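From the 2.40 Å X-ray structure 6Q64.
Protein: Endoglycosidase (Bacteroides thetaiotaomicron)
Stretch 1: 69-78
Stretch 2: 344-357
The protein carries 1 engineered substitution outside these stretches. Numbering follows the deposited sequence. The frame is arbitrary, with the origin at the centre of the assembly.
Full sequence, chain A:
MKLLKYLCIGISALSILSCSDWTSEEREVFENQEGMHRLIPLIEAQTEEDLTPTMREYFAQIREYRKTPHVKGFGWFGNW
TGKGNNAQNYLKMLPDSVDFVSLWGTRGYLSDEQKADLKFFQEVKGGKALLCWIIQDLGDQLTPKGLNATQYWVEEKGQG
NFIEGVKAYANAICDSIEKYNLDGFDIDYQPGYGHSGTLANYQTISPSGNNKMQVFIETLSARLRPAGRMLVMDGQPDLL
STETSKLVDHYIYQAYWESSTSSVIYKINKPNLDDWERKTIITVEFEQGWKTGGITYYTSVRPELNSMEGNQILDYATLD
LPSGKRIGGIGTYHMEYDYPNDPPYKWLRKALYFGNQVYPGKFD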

ATOM      1  N   PRO A  69     -11.780  -5.938 -11.531  1.00 87.22           N
ATOM      2  CA  PRO A  69     -11.905  -5.941 -10.080  1.00 81.96           C
ATOM      3  C   PRO A  69     -11.641  -7.368  -9.566  1.00 73.13           C
ATOM      4  O   PRO A  69     -12.180  -8.338 -10.074  1.00 62.38           O
ATOM      5  N   HIS A  70     -10.757  -7.449  -8.579  1.00 66.62           N
ATOM      6  CA  HIS A  70     -10.069  -8.688  -8.159  1.00 61.08           C
ATOM      7  C   HIS A  70      -9.522  -8.458  -6.761  1.00 60.52           C
ATOM      8  O   HIS A  70      -9.568  -7.324  -6.319  1.00 61.36           O
ATOM      9  N   VAL A  71      -9.049  -9.501  -6.081  1.00 61.13           N
ATOM     10  CA  VAL A  71      -8.292  -9.302  -4.820  1.00 58.98           C
ATOM     11  C   VAL A  71      -6.928  -8.732  -5.199  1.00 63.10           C
ATOM     12  O   VAL A  71      -6.118  -9.487  -5.719  1.00 73.97           O
ATOM     13  N   LYS A  72      -6.733  -7.432  -5.021  1.00 61.79           N
ATOM     14  CA  LYS A  72      -5.459  -6.741  -5.263  1.00 61.33           C
ATOM     15  C   LYS A  72      -4.388  -7.362  -4.384  1.00 66.23           C
ATOM     16  O   LYS A  72      -4.721  -7.915  -3.319  1.00 68.10           O
ATOM     17  N   GLY A  73      -3.151  -7.338  -4.880  1.00 67.88           N
ATOM     18  CA  GLY A  73      -1.970  -7.787  -4.130  1.00 63.23           C
ATOM     19  C   GLY A  73      -1.122  -6.581  -3.852  1.00 62.28           C
ATOM     20  O   GLY A  73      -0.923  -5.797  -4.794  1.00 70.12           O
ATOM     21  N   PHE A  74      -0.695  -6.432  -2.605  1.00 59.86           N
ATOM     22  CA  PHE A  74       0.026  -5.251  -2.097  1.00 61.33           C
ATOM     23  C   PHE A  74       1.137  -5.731  -1.155  1.00 64.41           C
ATOM     24  O   PHE A  74       1.146  -6.897  -0.702  1.00 68.47           O
ATOM     25  N   GLY A  75       2.066  -4.841  -0.831  1.00 64.96           N
ATOM     26  CA  GLY A  75       2.943  -5.055   0.333  1.00 64.90           C
ATOM     27  C   GLY A  75       3.799  -3.831   0.597  1.00 67.91           C
ATOM     28  O   GLY A  75       3.908  -2.913  -0.273  1.00 69.36           O
ATOM     29  N   TRP A  76       4.526  -3.922   1.718  1.00 72.02           N
ATOM     30  CA  TRP A  76       5.609  -2.986   2.079  1.00 78.93           C
ATOM     31  C   TRP A  76       6.931  -3.611   1.659  1.00 78.81           C
ATOM     32  O   TRP A  76       7.407  -4.501   2.388  1.00 82.62           O
ATOM     33  N   PHE A  77       7.480  -3.126   0.541  1.00 81.12           N
ATOM     34  CA  PHE A  77       8.744  -3.575  -0.108  1.00 80.74           C
ATOM     35  C   PHE A  77       9.964  -2.846   0.465  1.00 84.18           C
ATOM     36  O   PHE A  77      10.192  -1.631   0.177  1.00 88.54           O
ATOM     37  N   GLY A  78      10.763  -3.573   1.244  1.00 88.74           N
ATOM     38  CA  GLY A  78      12.045  -3.079   1.792  1.00 94.47           C
ATOM     39  C   GLY A  78      13.243  -3.538   0.971  1.00 96.35           C
ATOM     40  O   GLY A  78      13.110  -4.563   0.286  1.00 93.34           O
ATOM     41  N   PRO A 344       9.914 -19.056  -4.224  1.00 77.03           N
ATOM     42  CA  PRO A 344      10.002 -17.652  -3.832  1.00 77.13           C
ATOM     43  C   PRO A 344       8.639 -16.970  -4.002  1.00 74.60           C
ATOM     44  O   PRO A 344       8.004 -17.232  -5.034  1.00 73.32           O
ATOM     45  N   TYR A 345       8.281 -16.124  -3.018  1.00 75.10           N
ATOM     46  CA  TYR A 345       6.970 -15.427  -2.840  1.00 77.75           C
ATOM     47  C   TYR A 345       5.834 -16.465  -2.702  1.00 72.72           C
ATOM     48  O   TYR A 345       4.690 -16.274  -3.186  1.00 66.75           O
ATOM     49  N   LYS A 346       6.149 -17.543  -1.992  1.00 72.17           N
ATOM     50  CA  LYS A 346       5.271 -18.723  -1.842  1.00 73.99           C
ATOM     51  C   LYS A 346       3.884 -18.228  -1.437  1.00 75.56           C
ATOM     52  O   LYS A 346       2.896 -18.556  -2.127  1.00 73.54           O
ATOM     53  N   TRP A 347       3.845 -17.483  -0.336  1.00 74.75           N
ATOM     54  CA  TRP A 347       2.606 -17.220   0.429  1.00 73.68           C
ATOM     55  C   TRP A 347       1.786 -16.174  -0.312  1.00 73.68           C
ATOM     56  O   TRP A 347       0.621 -16.432  -0.635  1.00 69.45           O
ATOM     57  N   LEU A 348       2.400 -15.052  -0.654  1.00 72.22           N
ATOM     58  CA  LEU A 348       1.688 -14.044  -1.464  1.00 71.19           C
ATOM     59  C   LEU A 348       1.096 -14.692  -2.735  1.00 70.57           C
ATOM     60  O   LEU A 348      -0.087 -14.463  -3.009  1.00 75.71           O
ATOM     61  N   ARG A 349       1.856 -15.484  -3.491  1.00 73.79           N
ATOM     62  CA  ARG A 349       1.391 -16.042  -4.797  1.00 71.86           C
ATOM     63  C   ARG A 349       0.188 -16.985  -4.590  1.00 66.37           C
ATOM     64  O   ARG A 349      -0.796 -16.981  -5.404  1.00 61.75           O
ATOM     65  N   LYS A 350       0.319 -17.830  -3.577  1.00 60.05           N
ATOM     66  CA  LYS A 350      -0.712 -18.798  -3.197  1.00 63.81           C
ATOM     67  C   LYS A 350      -1.960 -18.010  -2.797  1.00 66.03           C
ATOM     68  O   LYS A 350      -3.050 -18.296  -3.334  1.00 69.59           O
ATOM     69  N   ALA A 351      -1.796 -17.051  -1.888  1.00 66.56           N
ATOM     70  CA  ALA A 351      -2.899 -16.232  -1.346  1.00 63.34           C
ATOM     71  C   ALA A 351      -3.682 -15.663  -2.525  1.00 62.08           C
ATOM     72  O   ALA A 351      -4.870 -15.971  -2.620  1.00 64.61           O
ATOM     73  N   LEU A 352      -3.029 -14.977  -3.461  1.00 59.95           N
ATOM     74  CA  LEU A 352      -3.729 -14.347  -4.622  1.00 59.14           C
ATOM     75  C   LEU A 352      -4.322 -15.402  -5.548  1.00 60.47           C
ATOM     76  O   LEU A 352      -5.284 -15.083  -6.231  1.00 68.18           O
ATOM     77  N   TYR A 353      -3.797 -16.618  -5.535  1.00 59.17           N
ATOM     78  CA  TYR A 353      -4.337 -17.719  -6.354  1.00 58.94           C
ATOM     79  C   TYR A 353      -5.631 -18.182  -5.684  1.00 60.25           C
ATOM     80  O   TYR A 353      -6.632 -18.482  -6.369  1.00 68.01           O
ATOM     81  N   PHE A 354      -5.606 -18.246  -4.353  1.00 61.89           N
ATOM     82  CA  PHE A 354      -6.786 -18.620  -3.518  1.00 63.36           C
ATOM     83  C   PHE A 354      -7.870 -17.524  -3.687  1.00 59.82           C
ATOM     84  O   PHE A 354      -8.964 -17.827  -4.126  1.00 57.49           O
ATOM     85  N   GLY A 355      -7.511 -16.257  -3.530  1.00 57.28           N
ATOM     86  CA  GLY A 355      -8.434 -15.118  -3.622  1.00 60.26           C
ATOM     87  C   GLY A 355      -9.077 -14.936  -4.984  1.00 58.65           C
ATOM     88  O   GLY A 355     -10.247 -14.510  -5.022  1.00 64.95           O
ATOM     89  N   ASN A 356      -8.361 -15.245  -6.060  1.00 63.28           N
ATOM     90  CA  ASN A 356      -8.754 -14.894  -7.448  1.00 61.21           C
ATOM     91  C   ASN A 356      -9.143 -16.138  -8.255  1.00 63.58           C
ATOM     92  O   ASN A 356      -9.793 -15.948  -9.265  1.00 65.84           O
ATOM     93  N   GLN A 357      -8.790 -17.365  -7.866  1.00 66.46           N
ATOM     94  CA  GLN A 357      -9.201 -18.537  -8.681  1.00 67.95           C
ATOM     95  C   GLN A 357      -9.868 -19.585  -7.836  1.00 64.26           C
ATOM     96  O   GLN A 357     -10.945 -20.028  -8.278  1.00 65.70           O
TER

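The strand that begins at Lys72 and the helix that begins at Lys346 run nearly antiparallel, their axes passing 9.4 Å apart at closest approach, and the small contact between them is held by one polar residue and a row of aliphatic groups.

The polar part belongs to Asn356. Its CA-to-CB bond points sideways, but with chi1 at -70° (m) and chi2 also at -70° the amide reaches Val71 and pairs with both the backbone N and the backbone O of Val71. Val71 N donates to Asn356 OD1 at 3.0 Å, and Asn356 ND2 donates to Val71 O at 3.1 Å, the latter nearly straight at 166°. A carboxamide suits this place because it carries a donor and an acceptor together, matching the N-H and C=O of one residue. Asn356 ND2 also donates to Leu352 O at 2.9 Å, which ties the amide back to its own helix. His70, chi1 p, brings its CB within 3.2 Å of Asn356 OD1, while its ring nitrogens find hydrogen-bonding partners outside the two stretches.

The apolar contacts lie alongside. The CA-to-CB bond of Val71 (t) points toward the helix: its CG1 lies 4.2 Å from Leu352 CD2, and its CG2 is 3.6 Å from Gly355 O. Gly355 permits this closeness, since a CB there would sit a tight 3.2 Å from Val71 CG2. Leu352 (m, t) starts sideways, yet its end comes nearer, placing CD1 3.9 Å from Gly73 CA. Glycine fits at 73 because a CB would clash with Leu352 CD1 at 2.6 Å. The CA-to-CB bond of Leu348 (t, p) points toward the strand, its CD1 4.3 Å from Phe74 O, whereas the CA-to-CB bond of Phe74 points away.

At the far end, the CA-to-CB bond of Tyr345 (m), the helix N-cap residue, points toward stretch 1, and its OH lies 3.8 Å from CE1 of Phe77 (t), an oblique van der Waals contact.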

ATOM      1  CB  PRO A  69     -13.344  -5.433  -9.946  1.00 83.02           C
ATOM      2  CG  PRO A  69     -14.081  -6.138 -11.075  1.00 86.42           C
ATOM      3  CD  PRO A  69     -13.043  -6.387 -12.155  1.00 89.83           C
ATOM      4  CB  HIS A  70      -8.963  -9.057  -9.158  1.00 62.36           C
ATOM      5  CG  HIS A  70      -7.831  -8.097  -9.227  1.00 61.21           C
ATOM      6  ND1 HIS A  70      -7.862  -6.988 -10.058  1.00 63.98           N
ATOM      7  CD2 HIS A  70      -6.631  -8.093  -8.599  1.00 62.13           C
ATOM      8  CE1 HIS A  70      -6.748  -6.290  -9.885  1.00 64.72           C
ATOM      9  NE2 HIS A  70      -5.955  -6.970  -9.013  1.00 64.84           N
ATOM     10  CB  VAL A  71      -8.123 -10.603  -4.053  1.00 57.32           C
ATOM     11  CG1 VAL A  71      -7.318 -10.351  -2.810  1.00 58.07           C
ATOM     12  CG2 VAL A  71      -9.446 -11.247  -3.738  1.00 58.61           C
ATOM     13  CB  LYS A  72      -5.588  -5.245  -5.005  1.00 63.60           C
ATOM     14  CG  LYS A  72      -6.250  -4.513  -6.160  1.00 65.82           C
ATOM     15  CD  LYS A  72      -6.344  -3.024  -5.966  1.00 67.85           C
ATOM     16  CE  LYS A  72      -7.204  -2.413  -7.051  1.00 72.95           C
ATOM     17  NZ  LYS A  72      -7.050  -0.941  -7.062  1.00 77.63           N
ATOM     18  CB  PHE A  74      -0.998  -4.330  -1.424  1.00 65.51           C
ATOM     19  CG  PHE A  74      -0.423  -3.336  -0.438  1.00 63.27           C
ATOM     20  CD1 PHE A  74       0.022  -2.099  -0.863  1.00 62.18           C
ATOM     21  CD2 PHE A  74      -0.327  -3.655   0.904  1.00 60.56           C
ATOM     22  CE1 PHE A  74       0.578  -1.207   0.033  1.00 65.72           C
ATOM     23  CE2 PHE A  74       0.234  -2.764   1.794  1.00 64.73           C
ATOM     24  CZ  PHE A  74       0.697  -1.549   1.355  1.00 67.27           C
ATOM     25  CB  TRP A  76       5.532  -2.664   3.576  1.00 87.16           C
ATOM     26  CG  TRP A  76       4.393  -1.741   3.873  1.00 91.32           C
ATOM     27  CD1 TRP A  76       4.312  -0.419   3.550  1.00 91.68           C
ATOM     28  CD2 TRP A  76       3.138  -2.095   4.473  1.00 91.20           C
ATOM     29  NE1 TRP A  76       3.093   0.077   3.920  1.00 97.08           N
ATOM     30  CE2 TRP A  76       2.355  -0.925   4.495  1.00 93.10           C
ATOM     31  CE3 TRP A  76       2.617  -3.274   5.015  1.00 91.14           C
ATOM     32  CZ2 TRP A  76       1.078  -0.901   5.047  1.00 88.85           C
ATOM     33  CZ3 TRP A  76       1.350  -3.257   5.550  1.00 90.29           C
ATOM     34  CH2 TRP A  76       0.595  -2.085   5.561  1.00 89.73           C
ATOM     35  CB  PHE A  77       8.643  -3.317  -1.610  1.00 81.58           C
ATOM     36  CG  PHE A  77       9.694  -3.998  -2.449  1.00 87.71           C
ATOM     37  CD1 PHE A  77       9.975  -5.344  -2.291  1.00 89.14           C
ATOM     38  CD2 PHE A  77      10.380  -3.304  -3.430  1.00 90.67           C
ATOM     39  CE1 PHE A  77      10.921  -5.968  -3.084  1.00 86.72           C
ATOM     40  CE2 PHE A  77      11.321  -3.936  -4.224  1.00 86.19           C
ATOM     41  CZ  PHE A  77      11.597  -5.259  -4.039  1.00 85.73           C
ATOM     42  CB  PRO A 344      11.060 -17.033  -4.760  1.00 75.22           C
ATOM     43  CG  PRO A 344      11.169 -17.988  -5.927  1.00 74.61           C
ATOM     44  CD  PRO A 344      10.756 -19.344  -5.394  1.00 78.80           C
ATOM     45  CB  TYR A 345       6.735 -14.387  -3.940  1.00 78.97           C
ATOM     46  CG  TYR A 345       7.413 -13.067  -3.684  1.00 83.12           C
ATOM     47  CD1 TYR A 345       6.907 -12.167  -2.767  1.00 91.06           C
ATOM     48  CD2 TYR A 345       8.583 -12.725  -4.333  1.00 91.92           C
ATOM     49  CE1 TYR A 345       7.541 -10.960  -2.510  1.00 93.56           C
ATOM     50  CE2 TYR A 345       9.227 -11.523  -4.102  1.00 93.23           C
ATOM     51  CZ  TYR A 345       8.701 -10.639  -3.183  1.00 95.57           C
ATOM     52  OH  TYR A 345       9.320  -9.454  -2.946  1.00109.76           O
ATOM     53  CB  LYS A 346       5.848 -19.665  -0.777  1.00 72.58           C
ATOM     54  CG  LYS A 346       5.062 -20.943  -0.534  1.00 70.86           C
ATOM     55  CD  LYS A 346       5.585 -21.702   0.636  1.00 72.39           C
ATOM     56  CE  LYS A 346       4.840 -22.989   0.926  1.00 76.11           C
ATOM     57  NZ  LYS A 346       5.247 -23.543   2.253  1.00 79.68           N
ATOM     58  CB  TRP A 347       2.962 -16.792   1.843  1.00 72.65           C
ATOM     59  CG  TRP A 347       3.558 -17.929   2.605  1.00 74.15           C
ATOM     60  CD1 TRP A 347       4.790 -17.982   3.177  1.00 76.88           C
ATOM     61  CD2 TRP A 347       2.948 -19.199   2.866  1.00 76.12           C
ATOM     62  NE1 TRP A 347       4.974 -19.177   3.818  1.00 75.45           N
ATOM     63  CE2 TRP A 347       3.868 -19.951   3.627  1.00 75.05           C
ATOM     64  CE3 TRP A 347       1.696 -19.753   2.574  1.00 79.83           C
ATOM     65  CZ2 TRP A 347       3.590 -21.242   4.066  1.00 77.35           C
ATOM     66  CZ3 TRP A 347       1.420 -21.033   2.998  1.00 83.13           C
ATOM     67  CH2 TRP A 347       2.370 -21.775   3.713  1.00 81.23           C
ATOM     68  CB  LEU A 348       2.636 -12.884  -1.767  1.00 72.12           C
ATOM     69  CG  LEU A 348       1.959 -11.655  -2.366  1.00 76.20           C
ATOM     70  CD1 LEU A 348       0.872 -11.107  -1.440  1.00 77.64           C
ATOM     71  CD2 LEU A 348       2.987 -10.576  -2.688  1.00 78.01           C
ATOM     72  CB  ARG A 349       2.521 -16.842  -5.435  1.00 74.83           C
ATOM     73  CG  ARG A 349       3.357 -16.086  -6.451  1.00 81.89           C
ATOM     74  CD  ARG A 349       4.231 -17.083  -7.192  1.00 84.79           C
ATOM     75  NE  ARG A 349       5.564 -16.560  -7.399  1.00 86.74           N
ATOM     76  CZ  ARG A 349       5.903 -15.738  -8.386  1.00 87.06           C
ATOM     77  NH1 ARG A 349       5.005 -15.351  -9.282  1.00 82.85           N
ATOM     78  NH2 ARG A 349       7.155 -15.315  -8.487  1.00 83.93           N
ATOM     79  CB  LYS A 350      -0.222 -19.662  -2.035  1.00 64.00           C
ATOM     80  CG  LYS A 350      -0.940 -20.997  -1.900  1.00 65.52           C
ATOM     81  CD  LYS A 350      -0.406 -21.775  -0.752  1.00 69.71           C
ATOM     82  CE  LYS A 350      -0.085 -23.203  -1.123  1.00 78.30           C
ATOM     83  NZ  LYS A 350      -1.326 -24.025  -1.086  1.00 87.82           N
ATOM     84  CB  ALA A 351      -2.372 -15.164  -0.438  1.00 64.55           C
ATOM     85  CB  LEU A 352      -2.766 -13.423  -5.356  1.00 57.01           C
ATOM     86  CG  LEU A 352      -2.247 -12.318  -4.446  1.00 63.60           C
ATOM     87  CD1 LEU A 352      -1.225 -11.453  -5.126  1.00 63.81           C
ATOM     88  CD2 LEU A 352      -3.418 -11.468  -3.964  1.00 68.26           C
ATOM     89  CB  TYR A 353      -3.298 -18.837  -6.506  1.00 56.68           C
ATOM     90  CG  TYR A 353      -3.877 -20.135  -7.033  1.00 54.63           C
ATOM     91  CD1 TYR A 353      -4.309 -20.234  -8.349  1.00 56.15           C
ATOM     92  CD2 TYR A 353      -3.970 -21.262  -6.227  1.00 54.49           C
ATOM     93  CE1 TYR A 353      -4.878 -21.407  -8.835  1.00 61.12           C
ATOM     94  CE2 TYR A 353      -4.527 -22.434  -6.699  1.00 59.57           C
ATOM     95  CZ  TYR A 353      -5.009 -22.503  -7.997  1.00 61.89           C
ATOM     96  OH  TYR A 353      -5.527 -23.678  -8.466  1.00 66.64           O
ATOM     97  CB  PHE A 354      -6.321 -18.939  -2.088  1.00 60.98           C
ATOM     98  CG  PHE A 354      -5.978 -20.392  -1.873  1.00 67.08           C
ATOM     99  CD1 PHE A 354      -5.104 -21.056  -2.718  1.00 72.56           C
ATOM    100  CD2 PHE A 354      -6.535 -21.119  -0.840  1.00 68.37           C
ATOM    101  CE1 PHE A 354      -4.810 -22.401  -2.526  1.00 70.42           C
ATOM    102  CE2 PHE A 354      -6.252 -22.463  -0.663  1.00 70.17           C
ATOM    103  CZ  PHE A 354      -5.378 -23.099  -1.499  1.00 67.48           C
ATOM    104  CB  ASN A 356      -7.650 -14.084  -8.112  1.00 59.82           C
ATOM    105  CG  ASN A 356      -7.551 -12.710  -7.497  1.00 64.82           C
ATOM    106  OD1 ASN A 356      -8.445 -11.900  -7.699  1.00 70.91           O
ATOM    107  ND2 ASN A 356      -6.517 -12.448  -6.706  1.00 60.92           N
ATOM    108  CB  GLN A 357      -8.048 -19.211  -9.399  1.00 71.37           C
ATOM    109  CG  GLN A 357      -7.601 -18.353 -10.560  1.00 85.60           C
ATOM    110  CD  GLN A 357      -6.369 -18.827 -11.297  1.00 90.42           C
ATOM    111  OE1 GLN A 357      -6.241 -20.023 -11.655  1.00 86.52           O
ATOM    112  NE2 GLN A 357      -5.518 -17.835 -11.577  1.00 69.34           N
TER